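Long-range contact in 3-oxo-tetronate kinase (Cupriavidus necator, PDB 5DMH), which catalyses the ATP-dependent phosphorylation of 3-oxo-tetronate to 3-oxo-tetronate 4-phosphate, releasing ADP: residues A412-T421 against F443-L451. Residues are numbered along the deposited sequence; the frame is centred on the assembly and turned at random.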
loop_
_atom_site.group_PDB
_atom_site.type_symbol
_atom_site.label_atom_id
_atom_site.label_comp_id
_atom_site.label_asym_id
_atom_site.label_seq_id
_atom_site.Cartn_x
_atom_site.Cartn_y
_atom_site.Cartn_z
ATOM N N ALA A 412 13.278 7.227 -6.528
ATOM C CA ALA A 412 12.727 8.546 -6.274
ATOM C C ALA A 412 11.218 8.572 -6.359
ATOM O O ALA A 412 10.615 7.804 -7.109
ATOM C CB ALA A 412 13.322 9.568 -7.244
ATOM N N GLN A 413 10.610 9.478 -5.590
ATOM C CA GLN A 413 9.162 9.648 -5.616
ATOM C C GLN A 413 8.729 10.161 -6.987
ATOM O O GLN A 413 9.289 11.124 -7.498
ATOM C CB GLN A 413 8.728 10.642 -4.526
ATOM C CG GLN A 413 7.221 10.894 -4.487
ATOM C CD GLN A 413 6.791 11.614 -3.230
ATOM O OE1 GLN A 413 7.058 11.156 -2.106
ATOM N NE2 GLN A 413 6.140 12.757 -3.398
ATOM N N ILE A 414 7.732 9.504 -7.573
ATOM C CA ILE A 414 7.087 9.966 -8.801
ATOM C C ILE A 414 5.900 10.892 -8.485
ATOM O O ILE A 414 5.766 11.958 -9.073
ATOM C CB ILE A 414 6.579 8.772 -9.617
ATOM C CG1 ILE A 414 7.739 7.810 -9.923
ATOM C CG2 ILE A 414 5.892 9.243 -10.890
ATOM C CD1 ILE A 414 7.264 6.448 -10.379
ATOM N N ALA A 415 5.058 10.462 -7.550
ATOM C CA ALA A 415 3.918 11.231 -7.041
ATOM C C ALA A 415 3.778 10.906 -5.564
ATOM O O ALA A 415 4.309 9.904 -5.103
ATOM C CB ALA A 415 2.664 10.849 -7.752
ATOM N N PRO A 416 3.064 11.734 -4.811
ATOM C CA PRO A 416 2.918 11.377 -3.393
ATOM C C PRO A 416 2.403 9.949 -3.220
ATOM O O PRO A 416 1.433 9.521 -3.870
ATOM C CB PRO A 416 1.932 12.431 -2.866
ATOM C CG PRO A 416 2.141 13.623 -3.791
ATOM C CD PRO A 416 2.381 12.989 -5.151
ATOM N N GLY A 417 3.086 9.197 -2.358
ATOM C CA GLY A 417 2.767 7.814 -2.112
ATOM C C GLY A 417 3.263 6.801 -3.154
ATOM O O GLY A 417 2.988 5.620 -3.005
ATOM N N VAL A 418 3.971 7.251 -4.198
ATOM C CA VAL A 418 4.377 6.356 -5.285
ATOM C C VAL A 418 5.826 6.564 -5.736
ATOM O O VAL A 418 6.132 7.473 -6.520
ATOM C CB VAL A 418 3.470 6.466 -6.517
ATOM C CG1 VAL A 418 3.695 5.241 -7.449
ATOM C CG2 VAL A 418 2.009 6.560 -6.125
ATOM N N PRO A 419 6.734 5.709 -5.262
ATOM C CA PRO A 419 8.122 5.777 -5.722
ATOM C C PRO A 419 8.391 4.931 -6.960
ATOM O O PRO A 419 7.645 3.981 -7.200
ATOM C CB PRO A 419 8.881 5.161 -4.570
ATOM C CG PRO A 419 7.913 4.117 -4.045
ATOM C CD PRO A 419 6.562 4.734 -4.169
ATOM N N ALA A 420 9.394 5.311 -7.745
ATOM C CA ALA A 420 10.020 4.383 -8.708
ATOM C C ALA A 420 10.749 3.313 -7.893
ATOM O O ALA A 420 11.237 3.602 -6.801
ATOM C CB ALA A 420 11.009 5.116 -9.607
ATOM N N THR A 421 10.817 2.091 -8.417
ATOM C CA THR A 421 11.513 0.988 -7.749
ATOM C C THR A 421 12.241 0.166 -8.800
ATOM O O THR A 421 11.908 0.225 -9.984
ATOM C CB THR A 421 10.539 0.044 -6.967
ATOM O OG1 THR A 421 9.747 -0.725 -7.878
ATOM C CG2 THR A 421 9.601 0.818 -6.039
ATOM N N PHE A 443 -0.123 10.538 -14.681
ATOM C CA PHE A 443 0.773 9.655 -13.973
ATOM C C PHE A 443 1.390 8.533 -14.840
ATOM O O PHE A 443 2.551 8.228 -14.685
ATOM C CB PHE A 443 0.080 9.031 -12.782
ATOM C CG PHE A 443 0.935 8.048 -12.060
ATOM C CD1 PHE A 443 1.814 8.466 -11.087
ATOM C CD2 PHE A 443 0.877 6.684 -12.385
ATOM C CE1 PHE A 443 2.610 7.527 -10.420
ATOM C CE2 PHE A 443 1.678 5.773 -11.755
ATOM C CZ PHE A 443 2.542 6.178 -10.771
ATOM N N PHE A 444 0.623 7.937 -15.748
ATOM C CA PHE A 444 1.128 6.786 -16.478
ATOM C C PHE A 444 2.387 7.186 -17.265
ATOM O O PHE A 444 3.403 6.476 -17.249
ATOM C CB PHE A 444 0.071 6.223 -17.436
ATOM C CG PHE A 444 -1.108 5.564 -16.776
ATOM C CD1 PHE A 444 -1.087 5.127 -15.445
ATOM C CD2 PHE A 444 -2.251 5.342 -17.511
ATOM C CE1 PHE A 444 -2.176 4.509 -14.911
ATOM C CE2 PHE A 444 -3.332 4.727 -16.970
ATOM C CZ PHE A 444 -3.301 4.298 -15.657
ATOM N N ASP A 445 2.322 8.321 -17.962
ATOM C CA ASP A 445 3.472 8.837 -18.712
ATOM C C ASP A 445 4.598 9.288 -17.808
ATOM O O ASP A 445 5.763 8.996 -18.067
ATOM C CB ASP A 445 3.067 9.988 -19.660
ATOM C CG ASP A 445 4.235 10.493 -20.480
ATOM O OD1 ASP A 445 4.753 9.725 -21.312
ATOM O OD2 ASP A 445 4.659 11.642 -20.299
ATOM N N GLU A 446 4.250 10.020 -16.754
ATOM C CA GLU A 446 5.241 10.433 -15.772
ATOM C C GLU A 446 6.027 9.241 -15.227
ATOM O O GLU A 446 7.264 9.281 -15.151
ATOM C CB GLU A 446 4.574 11.195 -14.629
ATOM C CG GLU A 446 4.076 12.568 -15.038
ATOM C CD GLU A 446 3.217 13.219 -13.967
ATOM O OE1 GLU A 446 2.253 12.587 -13.484
ATOM O OE2 GLU A 446 3.522 14.355 -13.591
ATOM N N ALA A 447 5.310 8.186 -14.875
ATOM C CA ALA A 447 5.924 6.976 -14.315
ATOM C C ALA A 447 6.820 6.256 -15.335
ATOM O O ALA A 447 7.988 5.942 -15.046
ATOM C CB ALA A 447 4.837 6.053 -13.808
ATOM N N LEU A 448 6.301 6.056 -16.543
ATOM C CA LEU A 448 7.057 5.361 -17.574
ATOM C C LEU A 448 8.388 6.061 -17.807
ATOM O O LEU A 448 9.430 5.413 -17.932
ATOM C CB LEU A 448 6.269 5.309 -18.884
ATOM C CG LEU A 448 5.235 4.196 -18.941
ATOM C CD1 LEU A 448 4.345 4.450 -20.121
ATOM C CD2 LEU A 448 5.929 2.818 -19.062
ATOM N N ARG A 449 8.348 7.389 -17.892
ATOM C CA ARG A 449 9.554 8.185 -18.114
ATOM C C ARG A 449 10.531 8.148 -16.951
ATOM O O ARG A 449 11.737 8.096 -17.153
ATOM C CB ARG A 449 9.198 9.652 -18.423
ATOM C CG ARG A 449 8.602 9.849 -19.796
ATOM C CD ARG A 449 8.209 11.301 -20.043
ATOM N NE ARG A 449 7.716 11.495 -21.401
ATOM C CZ ARG A 449 8.497 11.609 -22.478
ATOM N NH1 ARG A 449 9.821 11.548 -22.368
ATOM N NH2 ARG A 449 7.953 11.782 -23.676
ATOM N N GLN A 450 10.028 8.210 -15.724
ATOM C CA GLN A 450 10.929 8.174 -14.597
ATOM C C GLN A 450 11.591 6.791 -14.447
ATOM O O GLN A 450 12.735 6.699 -14.028
ATOM C CB GLN A 450 10.211 8.570 -13.311
ATOM C CG GLN A 450 11.203 8.948 -12.243
ATOM C CD GLN A 450 10.557 9.563 -11.033
ATOM O OE1 GLN A 450 9.710 10.456 -11.142
ATOM N NE2 GLN A 450 10.948 9.083 -9.861
ATOM N N LEU A 451 10.871 5.729 -14.812
ATOM C CA LEU A 451 11.404 4.367 -14.723
ATOM C C LEU A 451 12.589 4.176 -15.686
ATOM O O LEU A 451 13.537 3.432 -15.401
ATOM C CB LEU A 451 10.295 3.343 -14.996
ATOM C CG LEU A 451 9.182 3.146 -13.975
ATOM C CD1 LEU A 451 8.328 1.948 -14.377
ATOM C CD2 LEU A 451 9.723 2.956 -12.563
#
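Ile414 reaches from a classic beta bulge onto helix 443-451, a worked example of how a bulged beta hairpin directs side chains from beside its turn onto a helix packed against it. Strands 407-415 and 418-423 are joined by a type II turn from Ala415 to Val418, and Ile414 and Ala415 both face Val418 in the bulge. The helix runs at 33° to strand 418-421, their axes 9.0 Å apart, in the nucleotide-binding half of this four-carbon acid sugar kinase.

The tight part is the buried side of the helix. Phe443 carries its ring toward the hairpin because CG stands anti to the backbone N (chi1 177°). Ile414 CG2 approaches CE1 of that ring obliquely at 3.7 Å, the two side chains crossing at about a right angle, while the side chains of Val418 and Phe443 meet from opposite directions, with Val418 CG1 3.6 Å from Phe443 CZ. Ala415 CB sits near the ring plane at the edge, and Ala447 CB, one helical turn on, rests over one face, offset toward the rim. At the far end of this side Leu451 meets the second strand, its CD2 lying 3.9 Å from Ala420 CB. Ala432 of strand 430-434 also touches both Ile414 and Ala447, and Phe438 touches Val418. The side chain of Val418 lies about 10 Å from the bound ADP.

The flank with Glu446, Gln450 and Ala412 is the solvent side. Glu446 only brushes Ile414 with its CB. Gln450 is partly exposed; its extended chain slides past Ile414 in the opposite direction, so that the amide lies alongside the isoleucine, with Gln450 CD 3.5 Å from Ile414 CG1. Beyond it, Gln450 NE2 ends 3.1 Å from Ala412 O, the same carbonyl oxygen that accepts the backbone N-H of Ala420.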